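Local coordinates for protein superoxide reductase (PDB 4D7P) that probably reduces superoxide to hydrogen peroxide at a mononuclear iron centre, as superoxide reductases of the desulfoferrodoxin family do, at residues 17-23 with 102-108; 39-44 with 73-79; 45-51 with 96-102. All coordinates share one frame; numbering follows the deposited sequence.

Contact 1: 17-23 with 102-108; sequences EKHVPEM and HGCWENY. With FE (Fe (III) ion), chain B.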
loop_
_atom_site.group_PDB
_atom_site.type_symbol
_atom_site.label_atom_id
_atom_site.label_comp_id
_atom_site.label_asym_id
_atom_site.label_seq_id
_atom_site.Cartn_x
_atom_site.Cartn_y
_atom_site.Cartn_z
ATOM N N GLU A 17 19.468 16.005 9.947
ATOM C CA GLU A 17 18.677 15.173 9.032
ATOM C C GLU A 17 17.182 15.473 9.223
ATOM O O GLU A 17 16.719 15.650 10.358
ATOM C CB GLU A 17 18.980 13.685 9.267
ATOM C CG GLU A 17 18.191 12.707 8.401
ATOM C CD GLU A 17 18.474 11.248 8.753
ATOM O OE1 GLU A 17 19.635 10.808 8.603
ATOM O OE2 GLU A 17 17.535 10.539 9.181
ATOM N N LYS A 18 16.430 15.545 8.123
ATOM C CA LYS A 18 15.044 16.000 8.196
ATOM C C LYS A 18 14.048 14.933 7.744
ATOM O O LYS A 18 14.207 14.302 6.695
ATOM C CB LYS A 18 14.853 17.277 7.368
ATOM C CG LYS A 18 15.890 18.371 7.634
ATOM C CD LYS A 18 15.826 18.923 9.063
ATOM C CE LYS A 18 16.845 20.051 9.263
ATOM N NZ LYS A 18 16.793 20.670 10.621
ATOM N N HIS A 19 13.018 14.741 8.557
ATOM C CA HIS A 19 11.987 13.747 8.293
ATOM C C HIS A 19 10.630 14.436 8.025
ATOM O O HIS A 19 9.722 13.834 7.460
ATOM C CB HIS A 19 11.845 12.772 9.478
ATOM C CG HIS A 19 12.974 11.791 9.645
ATOM N ND1 HIS A 19 14.106 12.077 10.380
ATOM C CD2 HIS A 19 13.104 10.499 9.254
ATOM C CE1 HIS A 19 14.903 11.020 10.394
ATOM N NE2 HIS A 19 14.313 10.042 9.728
ATOM N N VAL A 20 10.484 15.693 8.436
ATOM C CA VAL A 20 9.155 16.303 8.435
ATOM C C VAL A 20 8.612 16.553 7.034
ATOM O O VAL A 20 9.231 17.259 6.250
ATOM C CB VAL A 20 9.159 17.611 9.208
ATOM C CG1 VAL A 20 7.759 18.237 9.175
ATOM C CG2 VAL A 20 9.619 17.354 10.634
ATOM N N PRO A 21 7.443 15.971 6.714
ATOM C CA PRO A 21 6.894 16.116 5.359
ATOM C C PRO A 21 6.415 17.539 5.039
ATOM O O PRO A 21 5.315 17.925 5.447
ATOM C CB PRO A 21 5.720 15.122 5.347
ATOM C CG PRO A 21 5.325 14.982 6.779
ATOM C CD PRO A 21 6.599 15.114 7.570
ATOM N N GLU A 22 7.237 18.306 4.321
ATOM C CA GLU A 22 6.815 19.612 3.807
ATOM C C GLU A 22 5.574 19.464 2.938
ATOM O O GLU A 22 5.516 18.588 2.085
ATOM C CB GLU A 22 7.934 20.275 2.992
ATOM C CG GLU A 22 7.640 21.732 2.593
ATOM C CD GLU A 22 8.573 22.269 1.496
ATOM O OE1 GLU A 22 8.665 21.638 0.418
ATOM O OE2 GLU A 22 9.196 23.337 1.703
ATOM N N MET A 23 4.584 20.320 3.160
ATOM C CA MET A 23 3.389 20.359 2.319
ATOM C C MET A 23 3.284 21.675 1.554
ATOM O O MET A 23 3.384 22.748 2.150
ATOM C CB MET A 23 2.129 20.172 3.166
ATOM C CG MET A 23 1.695 18.728 3.384
ATOM S SD MET A 23 0.212 18.657 4.411
ATOM C CE MET A 23 0.945 19.136 5.960
ATOM N N HIS A 102 13.766 5.917 12.172
ATOM C CA HIS A 102 13.466 7.052 13.042
ATOM C C HIS A 102 11.996 7.313 13.315
ATOM O O HIS A 102 11.649 8.334 13.907
ATOM C CB HIS A 102 14.112 8.303 12.457
ATOM C CG HIS A 102 15.599 8.192 12.350
ATOM N ND1 HIS A 102 16.291 8.518 11.207
ATOM C CD2 HIS A 102 16.524 7.758 13.242
ATOM C CE1 HIS A 102 17.580 8.293 11.395
ATOM N NE2 HIS A 102 17.747 7.833 12.623
ATOM N N GLY A 103 11.136 6.392 12.899
ATOM C CA GLY A 103 9.731 6.471 13.253
ATOM C C GLY A 103 8.936 7.474 12.444
ATOM O O GLY A 103 9.364 7.896 11.363
ATOM N N CYS A 104 7.772 7.856 12.971
ATOM C CA CYS A 104 6.820 8.702 12.243
ATOM C C CYS A 104 7.025 10.180 12.512
ATOM O O CYS A 104 7.334 10.572 13.629
ATOM C CB CYS A 104 5.380 8.320 12.603
ATOM S SG CYS A 104 4.906 6.643 12.063
ATOM N N TRP A 105 6.851 11.001 11.482
ATOM C CA TRP A 105 6.978 12.449 11.629
ATOM C C TRP A 105 5.817 13.121 10.936
ATOM O O TRP A 105 5.557 12.863 9.763
ATOM C CB TRP A 105 8.303 12.930 11.056
ATOM C CG TRP A 105 9.470 12.384 11.792
ATOM C CD1 TRP A 105 9.979 11.115 11.706
ATOM C CD2 TRP A 105 10.285 13.080 12.734
ATOM N NE1 TRP A 105 11.063 10.983 12.542
ATOM C CE2 TRP A 105 11.272 12.176 13.187
ATOM C CE3 TRP A 105 10.282 14.385 13.239
ATOM C CZ2 TRP A 105 12.243 12.532 14.129
ATOM C CZ3 TRP A 105 11.244 14.738 14.174
ATOM C CH2 TRP A 105 12.212 13.816 14.608
ATOM N N GLU A 106 5.095 13.964 11.656
ATOM C CA GLU A 106 3.914 14.549 11.059
ATOM C C GLU A 106 4.018 16.056 10.878
ATOM O O GLU A 106 4.922 16.712 11.387
ATOM C CB GLU A 106 2.674 14.196 11.876
ATOM C CG GLU A 106 2.693 14.664 13.302
ATOM C CD GLU A 106 1.540 14.093 14.105
ATOM O OE1 GLU A 106 0.899 13.130 13.630
ATOM O OE2 GLU A 106 1.277 14.609 15.213
ATOM N N ASN A 107 3.084 16.590 10.107
ATOM C CA ASN A 107 3.025 18.011 9.833
ATOM C C ASN A 107 1.580 18.366 9.563
ATOM O O ASN A 107 0.936 17.759 8.711
ATOM C CB ASN A 107 3.916 18.388 8.646
ATOM C CG ASN A 107 3.961 19.889 8.409
ATOM O OD1 ASN A 107 3.488 20.669 9.237
ATOM N ND2 ASN A 107 4.529 20.301 7.283
ATOM N N TYR A 108 1.063 19.331 10.312
ATOM C CA TYR A 108 -0.329 19.724 10.174
ATOM C C TYR A 108 -0.424 21.048 9.458
ATOM O O TYR A 108 0.335 21.972 9.754
ATOM C CB TYR A 108 -1.014 19.831 11.535
ATOM C CG TYR A 108 -2.482 20.199 11.454
ATOM C CD1 TYR A 108 -3.420 19.282 10.993
ATOM C CD2 TYR A 108 -2.934 21.455 11.849
ATOM C CE1 TYR A 108 -4.769 19.603 10.924
ATOM C CE2 TYR A 108 -4.280 21.786 11.784
ATOM C CZ TYR A 108 -5.193 20.856 11.320
ATOM O OH TYR A 108 -6.534 21.173 11.247
HETATM FE FE FE B . 15.489 8.545 9.006
HETATM O O HOH W 1 5.169 22.678 5.177
#
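H19 lies along the indole of W105 and runs on to the iron. Its CB sits over the face of the five-membered ring of W105, 3.4 Å from that ring's centroid, a close CH-pi contact. With chi1 at -72°, CG turns away from the carbonyl carbon, and the imidazole comes to rest almost parallel to the indole, the two planes 11° apart in an offset stack. CG and ND1 stay over its pyrrole side, near NE1, while CD2 and CE1 flank the iron and CE1 also comes up to H102 ND1. At the tip, NE2 binds iron at 2.0 Å. There it meets H102, whose ND1 is a second ligand at 2.3 Å; the two imidazoles meet rim to rim, their planes at 87°. W105 NE1 donates to H102 O at 3.0 Å, tying indole and ligand within one segment. E17, extended beyond CG, brings OE2 to 2.9 Å from the iron, a long approach from the side opposite C99, which suits a sixth position. Farther along, N107 ND2 donates a nearly straight bond to P21 O (3.1 Å), and one water bridges ND2 and M23 N. The pairing joins two sheets: strand 21-26 borders the three-stranded one and runs roughly parallel to strand 103-110, the edge of the four-stranded one, with P21 and M23 also packed on A95 of strand 90-99.

Contact 2: 39-44 with 73-79; sequences MHPATE and PGLGEPV. With FE (Fe (III) ion), chain B.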
loop_
_atom_site.group_PDB
_atom_site.type_symbol
_atom_site.label_atom_id
_atom_site.label_comp_id
_atom_site.label_asym_id
_atom_site.label_seq_id
_atom_site.Cartn_x
_atom_site.Cartn_y
_atom_site.Cartn_z
ATOM N N MET A 39 16.705 16.533 1.517
ATOM C CA MET A 39 15.981 15.309 1.222
ATOM C C MET A 39 16.483 14.178 2.102
ATOM O O MET A 39 17.681 13.902 2.137
ATOM C CB MET A 39 16.128 14.933 -0.244
ATOM C CG MET A 39 15.249 13.766 -0.648
ATOM S SD MET A 39 13.494 14.200 -0.841
ATOM C CE MET A 39 13.573 15.378 -2.191
ATOM N N HIS A 40 15.569 13.527 2.814
ATOM C CA HIS A 40 15.914 12.382 3.662
ATOM C C HIS A 40 16.571 11.280 2.845
ATOM O O HIS A 40 16.267 11.135 1.670
ATOM C CB HIS A 40 14.657 11.852 4.349
ATOM C CG HIS A 40 14.894 10.685 5.258
ATOM N ND1 HIS A 40 15.021 9.392 4.796
ATOM C CD2 HIS A 40 14.991 10.616 6.609
ATOM C CE1 HIS A 40 15.190 8.578 5.823
ATOM N NE2 HIS A 40 15.172 9.296 6.934
ATOM N N PRO A 41 17.496 10.520 3.454
ATOM C CA PRO A 41 18.099 9.391 2.741
ATOM C C PRO A 41 17.101 8.385 2.165
ATOM O O PRO A 41 15.954 8.235 2.618
ATOM C CB PRO A 41 18.974 8.731 3.817
ATOM C CG PRO A 41 19.406 9.882 4.658
ATOM C CD PRO A 41 18.204 10.805 4.716
ATOM N N ALA A 42 17.574 7.700 1.132
ATOM C CA ALA A 42 16.802 6.705 0.413
ATOM C C ALA A 42 17.713 5.532 0.088
ATOM O O ALA A 42 18.345 5.480 -0.978
ATOM C CB ALA A 42 16.203 7.299 -0.852
ATOM N N THR A 43 17.813 4.608 1.038
ATOM C CA THR A 43 18.645 3.422 0.885
ATOM C C THR A 43 17.877 2.196 1.342
ATOM O O THR A 43 16.807 2.322 1.951
ATOM C CB THR A 43 19.955 3.516 1.707
ATOM O OG1 THR A 43 19.643 3.418 3.101
ATOM C CG2 THR A 43 20.675 4.841 1.445
ATOM N N GLU A 44 18.433 1.016 1.072
ATOM C CA GLU A 44 17.789 -0.235 1.445
ATOM C C GLU A 44 17.722 -0.418 2.951
ATOM O O GLU A 44 16.858 -1.143 3.455
ATOM C CB GLU A 44 18.512 -1.414 0.807
ATOM C CG GLU A 44 18.466 -1.363 -0.696
ATOM C CD GLU A 44 19.056 -2.590 -1.346
ATOM O OE1 GLU A 44 19.934 -3.234 -0.723
ATOM O OE2 GLU A 44 18.638 -2.911 -2.482
ATOM N N PRO A 73 12.405 0.800 -0.597
ATOM C CA PRO A 73 13.670 1.299 -0.037
ATOM C C PRO A 73 14.763 1.493 -1.092
ATOM O O PRO A 73 15.104 0.569 -1.828
ATOM C CB PRO A 73 14.049 0.213 0.969
ATOM C CG PRO A 73 12.725 -0.344 1.412
ATOM C CD PRO A 73 11.865 -0.334 0.177
ATOM N N GLY A 74 15.275 2.717 -1.176
ATOM C CA GLY A 74 16.383 3.039 -2.051
ATOM C C GLY A 74 16.039 3.101 -3.529
ATOM O O GLY A 74 16.927 3.285 -4.358
ATOM N N LEU A 75 14.764 2.950 -3.869
ATOM C CA LEU A 75 14.355 3.014 -5.272
ATOM C C LEU A 75 13.728 4.359 -5.624
ATOM O O LEU A 75 13.673 4.752 -6.798
ATOM C CB LEU A 75 13.389 1.886 -5.596
ATOM C CG LEU A 75 14.011 0.504 -5.405
ATOM C CD1 LEU A 75 13.105 -0.596 -5.936
ATOM C CD2 LEU A 75 15.389 0.458 -6.065
ATOM N N GLY A 76 13.243 5.056 -4.604
ATOM C CA GLY A 76 12.664 6.368 -4.791
ATOM C C GLY A 76 12.936 7.227 -3.579
ATOM O O GLY A 76 13.094 6.724 -2.459
ATOM N N GLU A 77 12.984 8.534 -3.803
ATOM C CA GLU A 77 13.148 9.502 -2.721
ATOM C C GLU A 77 11.793 9.841 -2.131
ATOM O O GLU A 77 10.787 9.645 -2.802
ATOM C CB GLU A 77 13.838 10.754 -3.254
ATOM C CG GLU A 77 15.152 10.425 -3.927
ATOM C CD GLU A 77 15.969 11.657 -4.196
ATOM O OE1 GLU A 77 16.623 12.140 -3.255
ATOM O OE2 GLU A 77 15.955 12.141 -5.343
ATOM N N PRO A 78 11.759 10.322 -0.874
ATOM C CA PRO A 78 10.471 10.556 -0.194
ATOM C C PRO A 78 9.773 11.833 -0.636
ATOM O O PRO A 78 9.834 12.867 0.039
ATOM C CB PRO A 78 10.861 10.644 1.287
ATOM C CG PRO A 78 12.300 11.115 1.257
ATOM C CD PRO A 78 12.895 10.396 0.065
ATOM N N VAL A 79 9.109 11.737 -1.784
ATOM C CA VAL A 79 8.177 12.742 -2.251
ATOM C C VAL A 79 6.814 12.100 -2.470
ATOM O O VAL A 79 6.697 10.867 -2.567
ATOM C CB VAL A 79 8.650 13.379 -3.569
ATOM C CG1 VAL A 79 10.041 13.971 -3.392
ATOM C CG2 VAL A 79 8.687 12.341 -4.663
HETATM FE FE FE B . 15.489 8.545 9.006
HETATM O O HOH W 2 19.451 4.348 -3.604
HETATM O O HOH W 3 17.285 -0.706 -3.654
#
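P78, the centre of an inverse gamma turn, packs against H40 and M39 where two irregular loops of the iron-binding domain run side by side. H40 NE2 binds iron at 2.2 Å, and its CB rests 4.0 Å from P78 CG, so the proline touches the root of a metal ligand. The far nitrogen of the same imidazole is held too: H40 ND1 donates to P41 O at 2.6 Å, on a lone pair of that carbonyl, which restrains rotation of the ring. M39 meets the same ring carbon of P78 from another direction. Bent at chi2 and chi3, it slides SD past P78 CG and carries CE to V79 CG1, 4.0 Å away. Its CG also lies against E77 OE1, while the other carboxylate oxygen, OE2, bonds to N28 of the second subunit. Beyond this, A42 CB abuts G76 O, and P73 CB fits against T43 O. No direct hydrogen bond links the loops; waters do that work, one bridging E44 OE2 and P73 O, although E44 OE1 makes a salt bridge with K45 of the third subunit. The backbones come closest at G74, whose CA lies 3.3 Å from A42 O in a CA-H...O contact, with a second water bridging A42 O and G74 O.

Contact 3: 45-51 with 96-102; sequences KHYIGTI and VAYCNLH. With FE (Fe (III) ion), chain B.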
loop_
_atom_site.group_PDB
_atom_site.type_symbol
_atom_site.label_atom_id
_atom_site.label_comp_id
_atom_site.label_asym_id
_atom_site.label_seq_id
_atom_site.Cartn_x
_atom_site.Cartn_y
_atom_site.Cartn_z
ATOM N N LYS A 45 18.627 0.237 3.671
ATOM C CA LYS A 45 18.675 0.084 5.122
ATOM C C LYS A 45 18.185 1.334 5.863
ATOM O O LYS A 45 17.940 1.288 7.073
ATOM C CB LYS A 45 20.094 -0.277 5.576
ATOM C CG LYS A 45 20.565 -1.652 5.110
ATOM C CD LYS A 45 22.011 -1.924 5.548
ATOM C CE LYS A 45 22.528 -3.196 4.912
ATOM N NZ LYS A 45 21.680 -4.380 5.248
ATOM N N HIS A 46 18.026 2.444 5.144
ATOM C CA HIS A 46 17.472 3.663 5.744
ATOM C C HIS A 46 16.572 4.378 4.744
ATOM O O HIS A 46 17.036 4.852 3.696
ATOM C CB HIS A 46 18.579 4.610 6.220
ATOM C CG HIS A 46 18.069 5.803 6.984
ATOM N ND1 HIS A 46 18.805 6.957 7.140
ATOM C CD2 HIS A 46 16.897 6.013 7.628
ATOM C CE1 HIS A 46 18.113 7.825 7.861
ATOM N NE2 HIS A 46 16.949 7.282 8.163
ATOM N N TYR A 47 15.287 4.456 5.063
ATOM C CA TYR A 47 14.317 4.943 4.094
ATOM C C TYR A 47 13.069 5.508 4.755
ATOM O O TYR A 47 12.711 5.114 5.863
ATOM C CB TYR A 47 13.929 3.812 3.142
ATOM C CG TYR A 47 13.423 2.543 3.837
ATOM C CD1 TYR A 47 12.075 2.380 4.112
ATOM C CD2 TYR A 47 14.291 1.515 4.197
ATOM C CE1 TYR A 47 11.598 1.239 4.727
ATOM C CE2 TYR A 47 13.815 0.342 4.827
ATOM C CZ TYR A 47 12.455 0.226 5.082
ATOM O OH TYR A 47 11.930 -0.902 5.691
ATOM N N ILE A 48 12.427 6.454 4.083
ATOM C CA ILE A 48 11.054 6.776 4.412
ATOM C C ILE A 48 10.209 5.929 3.477
ATOM O O ILE A 48 10.272 6.059 2.246
ATOM C CB ILE A 48 10.742 8.273 4.275
ATOM C CG1 ILE A 48 11.303 9.011 5.494
ATOM C CG2 ILE A 48 9.233 8.509 4.175
ATOM C CD1 ILE A 48 11.320 10.526 5.322
ATOM N N GLY A 49 9.465 5.012 4.080
ATOM C CA GLY A 49 8.753 3.996 3.338
ATOM C C GLY A 49 7.388 4.454 2.893
ATOM O O GLY A 49 6.910 4.047 1.824
ATOM N N THR A 50 6.738 5.287 3.703
ATOM C CA THR A 50 5.415 5.779 3.327
ATOM C C THR A 50 5.249 7.245 3.638
ATOM O O THR A 50 5.826 7.762 4.588
ATOM C CB THR A 50 4.247 5.022 4.045
ATOM O OG1 THR A 50 4.374 5.173 5.470
ATOM C CG2 THR A 50 4.212 3.534 3.665
ATOM N N ILE A 51 4.437 7.902 2.826
ATOM C CA ILE A 51 4.013 9.260 3.082
ATOM C C ILE A 51 2.504 9.196 2.984
ATOM O O ILE A 51 1.962 8.881 1.918
ATOM C CB ILE A 51 4.598 10.256 2.075
ATOM C CG1 ILE A 51 6.121 10.368 2.232
ATOM C CG2 ILE A 51 3.941 11.609 2.226
ATOM C CD1 ILE A 51 6.781 11.115 1.084
ATOM N N VAL A 96 1.976 12.487 7.154
ATOM C CA VAL A 96 2.746 11.648 8.069
ATOM C C VAL A 96 3.767 10.788 7.328
ATOM O O VAL A 96 3.402 9.958 6.490
ATOM C CB VAL A 96 1.834 10.723 8.908
ATOM C CG1 VAL A 96 2.676 9.792 9.736
ATOM C CG2 VAL A 96 0.929 11.551 9.828
ATOM N N ALA A 97 5.045 11.005 7.626
ATOM C CA ALA A 97 6.122 10.253 6.991
ATOM C C ALA A 97 6.669 9.215 7.954
ATOM O O ALA A 97 6.863 9.508 9.129
ATOM C CB ALA A 97 7.233 11.193 6.527
ATOM N N TYR A 98 6.911 8.006 7.452
ATOM C CA TYR A 98 7.451 6.916 8.265
ATOM C C TYR A 98 8.856 6.542 7.811
ATOM O O TYR A 98 9.052 6.120 6.670
ATOM C CB TYR A 98 6.546 5.667 8.200
ATOM C CG TYR A 98 7.285 4.385 8.554
ATOM C CD1 TYR A 98 7.694 4.137 9.863
ATOM C CD2 TYR A 98 7.593 3.432 7.579
ATOM C CE1 TYR A 98 8.394 2.982 10.199
ATOM C CE2 TYR A 98 8.288 2.265 7.909
ATOM C CZ TYR A 98 8.690 2.053 9.226
ATOM O OH TYR A 98 9.386 0.910 9.582
ATOM N N CYS A 99 9.823 6.692 8.705
ATOM C CA CYS A 99 11.189 6.264 8.442
ATOM C C CYS A 99 11.473 5.013 9.255
ATOM O O CYS A 99 11.130 4.949 10.438
ATOM C CB CYS A 99 12.182 7.363 8.795
ATOM S SG CYS A 99 13.894 6.791 8.913
ATOM N N ASN A 100 12.095 4.015 8.634
ATOM C CA ASN A 100 12.289 2.744 9.329
ATOM C C ASN A 100 13.162 2.928 10.560
ATOM O O ASN A 100 12.913 2.326 11.597
ATOM C CB ASN A 100 12.896 1.689 8.401
ATOM C CG ASN A 100 14.328 2.015 8.006
ATOM O OD1 ASN A 100 14.627 3.134 7.583
ATOM N ND2 ASN A 100 15.218 1.042 8.147
ATOM N N LEU A 101 14.168 3.788 10.468
ATOM C CA LEU A 101 15.078 3.947 11.593
ATOM C C LEU A 101 14.519 4.917 12.622
ATOM O O LEU A 101 14.742 4.749 13.816
ATOM C CB LEU A 101 16.455 4.420 11.119
ATOM C CG LEU A 101 17.255 3.413 10.290
ATOM C CD1 LEU A 101 18.605 3.992 9.892
ATOM C CD2 LEU A 101 17.432 2.095 11.044
ATOM N N HIS A 102 13.766 5.917 12.172
ATOM C CA HIS A 102 13.466 7.052 13.042
ATOM C C HIS A 102 11.996 7.313 13.315
ATOM O O HIS A 102 11.649 8.334 13.907
ATOM C CB HIS A 102 14.112 8.303 12.457
ATOM C CG HIS A 102 15.599 8.192 12.350
ATOM N ND1 HIS A 102 16.291 8.518 11.207
ATOM C CD2 HIS A 102 16.524 7.758 13.242
ATOM C CE1 HIS A 102 17.580 8.293 11.395
ATOM N NE2 HIS A 102 17.747 7.833 12.623
HETATM FE FE FE B . 15.489 8.545 9.006
HETATM O O HOH W 4 9.665 -0.567 7.569
HETATM O O HOH W 5 3.434 7.157 6.938
#
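A chi1 of 54° in Y47 and 68° in N100 puts each CG between its backbone N and carbonyl carbon, and brings the two groups into a stack. The amide of N100 lies over one face of the phenol ring, nearly parallel to it, with CG above CE2. Both ends of that amide are used. ND2 donates to K45 O at 2.9 Å, and OD1 accepts from Y47 N, also at 2.9 Å, so the asparagine side chain clasps the backbone on both sides of H46. A main-chain bond from N100 N to Y47 O (3.0 Å) completes the clasp and leads into the antiparallel ladder, where G49 N reaches Y98 O at 2.8 Å and I48 faces C99 in a non-hydrogen-bonded pair. H46, with CG anti to its own N at -173°, sends its ring across to the metal. L101 CD1 covers one face of that imidazole, 3.7 Å from its centroid, and C99 SG approaches its edge in plane. Outside the chain, Y47 meets W72 of the third subunit, and Y98 OH bonds to E65 of the fourth. Iron is gripped by H46 NE2 at 2.1 Å and by C99 SG at 2.4 Å. The sulfur thus stands at the end of a sheet strand, in the axial position of the square pyramid known from this family. It also receives a weak bond from H102 N (3.4 Å), an arrangement that would be expected to temper its electron donation to the metal.

All three contacts converge on one iron, although their segments come from four separate regions of the chain. In order come 17-23, 39-44, 45-51, 73-79, 96-102 and 102-108, so contacts 2 and 3 cross one another and both nest inside the loop closed by contact 1. Contact 3 has its centre about 9 Å from the centres of the other two, which are themselves about 14 Å apart. It shares H102 with contact 1, and strands 90-99 and 103-110 are neighbours in the four-stranded sheet. Contact 2 belongs to the connecting loops. The metal site therefore depends on sheet and loops together, while contacts 2 and 3 also reach the third subunit.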